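Local coordinates for nicotinate-nucleotide pyrophosphorylase (Francisella tularensis subsp. tularensis, PDB 3TQV), which probably catalyses the decarboxylating transfer of phosphoribose to quinolinate, yielding nicotinate mononucleotide, carbon dioxide and diphosphate on the way to NAD(+), at residues I77-S82 against R92-K97; M56-Q61 against N112-L117. All blocks are in the same frame, centred on the assembly; numbering follows the deposited sequence.

Interaction 1 of 2, residues I77-S82 against R92-K97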
ATOM      1  N   ILE B  77      21.282  16.752   1.017  1.00 31.00           N
ATOM      2  CA  ILE B  77      20.761  15.964  -0.097  1.00 26.33           C
ATOM      3  C   ILE B  77      20.837  16.729  -1.423  1.00 29.76           C
ATOM      4  O   ILE B  77      20.536  17.924  -1.492  1.00 31.50           O
ATOM      5  CB  ILE B  77      19.311  15.491   0.181  1.00 25.57           C
ATOM      6  CG1 ILE B  77      18.828  14.555  -0.915  1.00 26.03           C
ATOM      7  CG2 ILE B  77      18.370  16.676   0.316  1.00 24.64           C
ATOM      8  CD1 ILE B  77      17.564  13.802  -0.531  1.00 26.45           C
ATOM      9  N   THR B  78      21.263  16.037  -2.470  1.00 28.41           N
ATOM     10  CA  THR B  78      21.180  16.592  -3.807  1.00 25.86           C
ATOM     11  C   THR B  78      20.397  15.664  -4.707  1.00 32.24           C
ATOM     12  O   THR B  78      20.727  14.489  -4.850  1.00 30.67           O
ATOM     13  CB  THR B  78      22.552  16.818  -4.421  1.00 22.00           C
ATOM     14  OG1 THR B  78      23.359  17.540  -3.494  1.00 23.46           O
ATOM     15  CG2 THR B  78      22.422  17.612  -5.721  1.00 30.42           C
ATOM     16  N   TRP B  79      19.358  16.216  -5.314  1.00 30.54           N
ATOM     17  CA  TRP B  79      18.489  15.464  -6.195  1.00 32.35           C
ATOM     18  C   TRP B  79      18.935  15.540  -7.659  1.00 33.32           C
ATOM     19  O   TRP B  79      19.099  16.624  -8.231  1.00 37.35           O
ATOM     20  CB  TRP B  79      17.058  15.968  -6.035  1.00 35.49           C
ATOM     21  CG  TRP B  79      16.455  15.617  -4.700  1.00 34.00           C
ATOM     22  CD1 TRP B  79      16.414  16.398  -3.577  1.00 31.04           C
ATOM     23  CD2 TRP B  79      15.803  14.386  -4.356  1.00 32.03           C
ATOM     24  NE1 TRP B  79      15.777  15.732  -2.561  1.00 33.94           N
ATOM     25  CE2 TRP B  79      15.393  14.495  -3.011  1.00 29.47           C
ATOM     26  CE3 TRP B  79      15.525  13.207  -5.057  1.00 29.09           C
ATOM     27  CZ2 TRP B  79      14.722  13.465  -2.351  1.00 26.80           C
ATOM     28  CZ3 TRP B  79      14.858  12.187  -4.399  1.00 27.33           C
ATOM     29  CH2 TRP B  79      14.466  12.323  -3.061  1.00 26.22           C
ATOM     30  N   LEU B  80      19.131  14.376  -8.260  1.00 24.24           N
ATOM     31  CA  LEU B  80      19.511  14.304  -9.666  1.00 24.38           C
ATOM     32  C   LEU B  80      18.282  14.191 -10.557  1.00 21.97           C
ATOM     33  O   LEU B  80      18.341  14.463 -11.743  1.00 18.71           O
ATOM     34  CB  LEU B  80      20.473  13.134  -9.920  1.00 26.96           C
ATOM     35  CG  LEU B  80      21.919  13.356  -9.469  1.00 24.72           C
ATOM     36  CD1 LEU B  80      22.115  13.092  -7.976  1.00 29.44           C
ATOM     37  CD2 LEU B  80      22.825  12.449 -10.267  1.00 25.94           C
ATOM     38  N   TYR B  81      17.179  13.751  -9.969  1.00 22.46           N
ATOM     39  CA  TYR B  81      15.894  13.738 -10.635  1.00 19.08           C
ATOM     40  C   TYR B  81      14.870  14.332  -9.687  1.00 18.90           C
ATOM     41  O   TYR B  81      15.040  14.262  -8.475  1.00 23.81           O
ATOM     42  CB  TYR B  81      15.495  12.312 -10.995  1.00 19.72           C
ATOM     43  CG  TYR B  81      16.312  11.734 -12.110  1.00 17.22           C
ATOM     44  CD1 TYR B  81      15.869  11.805 -13.426  1.00 14.65           C
ATOM     45  CD2 TYR B  81      17.535  11.125 -11.853  1.00 14.57           C
ATOM     46  CE1 TYR B  81      16.618  11.282 -14.465  1.00 18.27           C
ATOM     47  CE2 TYR B  81      18.301  10.598 -12.883  1.00 15.01           C
ATOM     48  CZ  TYR B  81      17.839  10.682 -14.195  1.00 17.69           C
ATOM     49  OH  TYR B  81      18.594  10.166 -15.232  1.00  6.78           O
ATOM     50  N   SER B  82      13.821  14.926 -10.240  1.00 16.58           N
ATOM     51  CA  SER B  82      12.736  15.465  -9.435  1.00 19.17           C
ATOM     52  C   SER B  82      11.454  14.652  -9.619  1.00 21.87           C
ATOM     53  O   SER B  82      11.326  13.865 -10.569  1.00 17.16           O
ATOM     54  CB  SER B  82      12.489  16.935  -9.785  1.00 21.96           C
ATOM     55  OG  SER B  82      12.412  17.135 -11.194  1.00 23.64           O
ATOM     56  N   ARG B  92      21.160   7.249 -10.687  1.00 27.33           N
ATOM     57  CA  ARG B  92      21.199   7.757  -9.328  1.00 28.30           C
ATOM     58  C   ARG B  92      20.142   8.839  -9.188  1.00 27.91           C
ATOM     59  O   ARG B  92      20.152   9.812  -9.947  1.00 28.65           O
ATOM     60  CB  ARG B  92      22.571   8.356  -9.014  1.00 24.34           C
ATOM     61  CG  ARG B  92      23.747   7.395  -9.000  1.00 27.79           C
ATOM     62  CD  ARG B  92      24.967   8.115  -8.439  1.00 37.61           C
ATOM     63  NE  ARG B  92      26.190   7.312  -8.470  1.00 38.72           N
ATOM     64  CZ  ARG B  92      27.338   7.693  -7.917  1.00 36.71           C
ATOM     65  NH1 ARG B  92      27.410   8.856  -7.286  1.00 29.57           N
ATOM     66  NH2 ARG B  92      28.408   6.915  -7.983  1.00 34.96           N
ATOM     67  N   ILE B  93      19.236   8.696  -8.224  1.00 26.01           N
ATOM     68  CA  ILE B  93      18.200   9.709  -8.049  1.00 27.25           C
ATOM     69  C   ILE B  93      18.607  10.830  -7.093  1.00 21.10           C
ATOM     70  O   ILE B  93      18.250  11.997  -7.299  1.00 22.25           O
ATOM     71  CB  ILE B  93      16.836   9.103  -7.665  1.00 27.45           C
ATOM     72  CG1 ILE B  93      16.978   8.152  -6.479  1.00 27.92           C
ATOM     73  CG2 ILE B  93      16.254   8.342  -8.847  1.00 28.36           C
ATOM     74  CD1 ILE B  93      15.803   7.222  -6.314  1.00 25.74           C
ATOM     75  N   PHE B  94      19.367  10.496  -6.060  1.00 13.79           N
ATOM     76  CA  PHE B  94      19.846  11.543  -5.172  1.00 18.68           C
ATOM     77  C   PHE B  94      21.152  11.140  -4.540  1.00 19.13           C
ATOM     78  O   PHE B  94      21.533   9.983  -4.600  1.00 22.23           O
ATOM     79  CB  PHE B  94      18.802  11.910  -4.104  1.00 19.12           C
ATOM     80  CG  PHE B  94      18.521  10.807  -3.107  1.00 18.98           C
ATOM     81  CD1 PHE B  94      19.316  10.660  -1.970  1.00 18.98           C
ATOM     82  CD2 PHE B  94      17.467   9.933  -3.303  1.00 15.86           C
ATOM     83  CE1 PHE B  94      19.069   9.649  -1.049  1.00 18.06           C
ATOM     84  CE2 PHE B  94      17.210   8.921  -2.400  1.00 18.46           C
ATOM     85  CZ  PHE B  94      18.011   8.770  -1.264  1.00 15.41           C
ATOM     86  N   GLU B  95      21.851  12.108  -3.963  1.00 31.34           N
ATOM     87  CA  GLU B  95      23.104  11.838  -3.274  1.00 29.35           C
ATOM     88  C   GLU B  95      23.054  12.395  -1.873  1.00 29.19           C
ATOM     89  O   GLU B  95      22.388  13.399  -1.598  1.00 29.64           O
ATOM     90  CB  GLU B  95      24.289  12.420  -4.034  1.00 28.83           C
ATOM     91  CG  GLU B  95      24.638  11.629  -5.280  1.00 32.81           C
ATOM     92  CD  GLU B  95      25.620  12.352  -6.182  1.00 43.55           C
ATOM     93  OE1 GLU B  95      25.740  13.593  -6.061  1.00 43.11           O
ATOM     94  OE2 GLU B  95      26.271  11.672  -7.012  1.00 35.42           O
ATOM     95  N   LEU B  96      23.742  11.709  -0.975  1.00 26.79           N
ATOM     96  CA  LEU B  96      23.744  12.103   0.417  1.00 27.59           C
ATOM     97  C   LEU B  96      25.171  12.372   0.861  1.00 27.74           C
ATOM     98  O   LEU B  96      26.119  11.712   0.420  1.00 26.02           O
ATOM     99  CB  LEU B  96      23.099  11.022   1.301  1.00 26.71           C
ATOM    100  CG  LEU B  96      21.612  10.637   1.171  1.00 27.40           C
ATOM    101  CD1 LEU B  96      21.273   9.531   2.160  1.00 23.70           C
ATOM    102  CD2 LEU B  96      20.658  11.812   1.385  1.00 23.79           C
ATOM    103  N   LYS B  97      25.306  13.373   1.716  1.00 34.38           N
ATOM    104  CA  LYS B  97      26.538  13.609   2.436  1.00 39.07           C
ATOM    105  C   LYS B  97      26.156  13.858   3.892  1.00 35.98           C
ATOM    106  O   LYS B  97      25.325  14.732   4.193  1.00 30.21           O
ATOM    107  CB  LYS B  97      27.279  14.798   1.835  1.00 44.70           C
ATOM    108  CG  LYS B  97      28.382  15.371   2.696  1.00 49.94           C
ATOM    109  CD  LYS B  97      29.759  14.926   2.233  1.00 54.21           C
ATOM    110  CE  LYS B  97      30.835  15.953   2.615  1.00 69.65           C
ATOM    111  NZ  LYS B  97      30.949  17.070   1.618  1.00 48.50           N
TER
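Trp-79 and Phe-94 face each other as a non-hydrogen-bonded pair of the antiparallel strands 76-79 and 92-97, their side chains lying side by side and pointing the same way. The rings are oblique, planes at 52°, and meet where Trp-79 CZ3 comes 3.6 Å from Phe-94 CD2. Phe-94 CB makes a CH-pi contact over the face of the tryptophan six-membered ring, 4.0 Å from the centroid. On the same sheet face Ile-77 CG1, anti to the backbone N, lies beside Leu-96 CD2, and Ile-77 CD1 is 3.9 Å from Phe-94 CD1. Helix 61-71 packs on Ile-77 and Trp-79, and its Asn-65 OD1 accepts the indole NE1 hydrogen bond.

Thr-78 and Glu-95 form the hydrogen-bonded pair on the other face, with Thr-78 N to Glu-95 O at 3.0 Å and Glu-95 N to Thr-78 O at 2.8 Å. Beyond the strand, Leu-80 N reaches Ile-93 O at 2.7 Å from above the carbonyl plane, while Arg-92 O lies at the edge of the Tyr-81 ring. Backbone bonds thus join the strands beneath an apolar face, whereas the salt bridge of Arg-92 and Glu-95, its hydrogen bond weak, stays within strand 92-97, flanking Leu-80.

Interaction 2 of 2, residues M56-Q61 against N112-L117; sequences MILCGQ and NFIQML
The turn from strand 56-57 into helix 61-71 packs on helix 100-130 within the N-terminal domain of the quinolinate phosphoribosyltransferase fold, and Gly-60 occupies the N-cap position of helix 61-71. Ile-114 and Leu-117, one helical turn apart, supply most of the helix surface that the turn covers. Ile-114 CG2, anti to the backbone N, meets Leu-58 CD1 at 3.6 Å, the two side chains crossing at a slant, while the selenomethionine methyl CE of Met-56 approaches the same CG2 more distantly. The other branch of Ile-114 sends CD1 to 3.5 Å from Gly-60 O, against the backbone of the glycine. The phi of Gly-60, 133°, lies in a region usually taken by glycine.

No hydrogen bond joins the two segments, so the contact rests on apolar packing and backbone atoms. Three backbone N-H groups of the turn have partners beside it: Ser-118 OG accepts from Cys-59 N, and the carboxylate of Asp-83 from Gly-60 N and Gln-61 N. Phe-113 and Met-116 of helix 100-130 pack on Pro-146 and Ile-145 of the second subunit. Cys-59 SG, anti to its backbone N (chi1 -172°), rests 3.8 Å from Leu-117 CB, and Cys-59 O lies 3.6 Å from that same CB.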
HETATM    1  N   MSE B  56      11.455   4.044 -13.978  1.00 37.95           N
HETATM    2  CA  MSE B  56      10.454   4.446 -13.010  1.00 37.29           C
HETATM    3  C   MSE B  56      10.101   5.909 -13.116  1.00 36.63           C
HETATM    4  O   MSE B  56      10.888   6.706 -13.611  1.00 37.96           O
HETATM    5  CB  MSE B  56      10.972   4.156 -11.607  1.00 33.12           C
HETATM    6  CG  MSE B  56      12.257   4.888 -11.283  1.00 33.38           C
HETATM    7 SE   MSE B  56      12.022   6.227  -9.882  1.00 33.93          SE
HETATM    8  CE  MSE B  56      12.046   5.084  -8.311  1.00 33.72           C
ATOM      9  N   ILE B  57       8.897   6.245 -12.649  1.00 15.38           N
ATOM     10  CA  ILE B  57       8.483   7.632 -12.449  1.00  9.97           C
ATOM     11  C   ILE B  57       8.674   7.986 -10.986  1.00 11.43           C
ATOM     12  O   ILE B  57       7.978   7.464 -10.118  1.00 17.34           O
ATOM     13  CB  ILE B  57       7.013   7.867 -12.830  1.00 13.66           C
ATOM     14  CG1 ILE B  57       6.748   7.450 -14.283  1.00 13.58           C
ATOM     15  CG2 ILE B  57       6.650   9.330 -12.637  1.00  8.87           C
ATOM     16  CD1 ILE B  57       7.533   8.268 -15.322  1.00 11.56           C
ATOM     17  N   LEU B  58       9.633   8.860 -10.719  1.00 16.33           N
ATOM     18  CA  LEU B  58       9.944   9.281  -9.365  1.00 15.98           C
ATOM     19  C   LEU B  58       8.806  10.036  -8.702  1.00 19.51           C
ATOM     20  O   LEU B  58       8.154  10.896  -9.308  1.00 22.20           O
ATOM     21  CB  LEU B  58      11.200  10.149  -9.358  1.00 15.58           C
ATOM     22  CG  LEU B  58      11.591  10.882  -8.058  1.00 22.86           C
ATOM     23  CD1 LEU B  58      11.667   9.914  -6.867  1.00 19.76           C
ATOM     24  CD2 LEU B  58      12.922  11.623  -8.241  1.00 23.23           C
ATOM     25  N   CYS B  59       8.589   9.696  -7.438  1.00 14.24           N
ATOM     26  CA  CYS B  59       7.648  10.384  -6.568  1.00 18.88           C
ATOM     27  C   CYS B  59       8.081  10.135  -5.115  1.00 21.15           C
ATOM     28  O   CYS B  59       8.385   9.005  -4.724  1.00 23.90           O
ATOM     29  CB  CYS B  59       6.227   9.894  -6.830  1.00 22.74           C
ATOM     30  SG  CYS B  59       4.949  10.833  -5.970  1.00 27.77           S
ATOM     31  N   GLY B  60       8.152  11.192  -4.319  1.00 21.07           N
ATOM     32  CA  GLY B  60       8.584  11.030  -2.943  1.00 24.83           C
ATOM     33  C   GLY B  60       9.632  11.992  -2.415  1.00 26.29           C
ATOM     34  O   GLY B  60       9.929  11.961  -1.226  1.00 30.34           O
ATOM     35  N   GLN B  61      10.195  12.832  -3.282  1.00 18.45           N
ATOM     36  CA  GLN B  61      11.117  13.891  -2.849  1.00 18.02           C
ATOM     37  C   GLN B  61      10.758  14.512  -1.498  1.00 20.57           C
ATOM     38  O   GLN B  61      11.550  14.441  -0.552  1.00 22.66           O
ATOM     39  CB  GLN B  61      11.216  14.992  -3.903  1.00 24.58           C
ATOM     40  CG  GLN B  61      12.294  14.731  -4.953  1.00 19.57           C
ATOM     41  CD  GLN B  61      12.465  15.888  -5.929  1.00 24.43           C
ATOM     42  OE1 GLN B  61      13.549  16.457  -6.045  1.00 26.57           O
ATOM     43  NE2 GLN B  61      11.402  16.226  -6.640  1.00 16.55           N
ATOM     44  N   ASN B 112      11.335   3.401   1.591  1.00 28.62           N
ATOM     45  CA  ASN B 112       9.962   2.906   1.699  1.00 21.20           C
ATOM     46  C   ASN B 112       8.926   3.894   1.172  1.00 26.97           C
ATOM     47  O   ASN B 112       7.854   3.500   0.716  1.00 30.82           O
ATOM     48  CB  ASN B 112       9.617   2.510   3.131  1.00 21.71           C
ATOM     49  CG  ASN B 112      10.086   1.118   3.470  1.00 22.77           C
ATOM     50  OD1 ASN B 112      10.092   0.719   4.632  1.00 22.71           O
ATOM     51  ND2 ASN B 112      10.503   0.374   2.457  1.00 23.21           N
ATOM     52  N   PHE B 113       9.232   5.182   1.240  1.00 23.29           N
ATOM     53  CA  PHE B 113       8.336   6.168   0.646  1.00 24.33           C
ATOM     54  C   PHE B 113       8.509   6.290  -0.869  1.00 25.14           C
ATOM     55  O   PHE B 113       7.525   6.389  -1.611  1.00 25.27           O
ATOM     56  CB  PHE B 113       8.488   7.533   1.309  1.00 20.90           C
ATOM     57  CG  PHE B 113       7.687   7.689   2.567  1.00 20.88           C
ATOM     58  CD1 PHE B 113       8.293   7.586   3.803  1.00 17.00           C
ATOM     59  CD2 PHE B 113       6.334   7.959   2.511  1.00 21.33           C
ATOM     60  CE1 PHE B 113       7.575   7.756   4.949  1.00 20.42           C
ATOM     61  CE2 PHE B 113       5.605   8.133   3.667  1.00 15.16           C
ATOM     62  CZ  PHE B 113       6.222   8.029   4.886  1.00 19.65           C
ATOM     63  N   ILE B 114       9.751   6.279  -1.334  1.00 16.53           N
ATOM     64  CA  ILE B 114       9.983   6.373  -2.767  1.00 16.79           C
ATOM     65  C   ILE B 114       9.462   5.110  -3.448  1.00 12.78           C
ATOM     66  O   ILE B 114       8.754   5.198  -4.443  1.00 11.58           O
ATOM     67  CB  ILE B 114      11.476   6.603  -3.111  1.00 11.68           C
ATOM     68  CG1 ILE B 114      12.107   7.583  -2.132  1.00 12.84           C
ATOM     69  CG2 ILE B 114      11.622   7.144  -4.507  1.00 10.12           C
ATOM     70  CD1 ILE B 114      11.299   8.819  -1.923  1.00 21.12           C
ATOM     71  N   GLN B 115       9.803   3.943  -2.904  1.00 26.11           N
ATOM     72  CA  GLN B 115       9.347   2.660  -3.452  1.00 24.06           C
ATOM     73  C   GLN B 115       7.883   2.704  -3.783  1.00 24.37           C
ATOM     74  O   GLN B 115       7.442   2.275  -4.847  1.00 24.84           O
ATOM     75  CB  GLN B 115       9.446   1.579  -2.393  1.00 26.28           C
ATOM     76  CG  GLN B 115      10.759   0.924  -2.250  1.00 29.14           C
ATOM     77  CD  GLN B 115      10.752   0.007  -1.066  1.00 29.54           C
ATOM     78  OE1 GLN B 115       9.726  -0.158  -0.392  1.00 25.54           O
ATOM     79  NE2 GLN B 115      11.894  -0.597  -0.792  1.00 31.53           N
HETATM   80  N   MSE B 116       7.136   3.187  -2.806  1.00 24.81           N
HETATM   81  CA  MSE B 116       5.704   3.107  -2.820  1.00 23.89           C
HETATM   82  C   MSE B 116       5.127   4.104  -3.807  1.00 26.94           C
HETATM   83  O   MSE B 116       4.449   3.726  -4.767  1.00 26.74           O
HETATM   84  CB  MSE B 116       5.182   3.389  -1.423  1.00 24.80           C
HETATM   85  CG  MSE B 116       3.711   3.137  -1.278  1.00 23.39           C
HETATM   86 SE   MSE B 116       3.020   4.121   0.225  1.00 23.00          SE
HETATM   87  CE  MSE B 116       1.127   3.986  -0.211  1.00 22.07           C
ATOM     88  N   LEU B 117       5.418   5.377  -3.566  1.00 23.99           N
ATOM     89  CA  LEU B 117       4.850   6.458  -4.357  1.00 26.39           C
ATOM     90  C   LEU B 117       5.325   6.416  -5.795  1.00 22.97           C
ATOM     91  O   LEU B 117       4.554   6.685  -6.713  1.00 22.84           O
ATOM     92  CB  LEU B 117       5.167   7.810  -3.716  1.00 28.54           C
ATOM     93  CG  LEU B 117       4.584   7.904  -2.299  1.00 26.12           C
ATOM     94  CD1 LEU B 117       5.073   9.143  -1.559  1.00 25.94           C
ATOM     95  CD2 LEU B 117       3.059   7.842  -2.335  1.00 21.05           C
TER

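Both contacts belong to the N-terminal domain, but interaction 2 is buried and closer to the centre of the chain (about 11 Å against about 23 Å between centres), whereas interaction 1 is partly exposed, at the edge of the four-stranded sheet counted within this chain. Backbone hydrogen bonds hold interaction 1 together; interaction 2 has none across its segments and relies on apolar side-chain packing and on the backbone of the turn meeting Ile-114 and Leu-117. Strand 92-97 runs on toward helix 100-130, and helix 61-71, which starts at the turn of interaction 2, packs on Ile-77 and Trp-79. The two also touch directly, Tyr-81 O lying 3.4 Å from Leu-58 CD2. Only interaction 2 has the second subunit within reach.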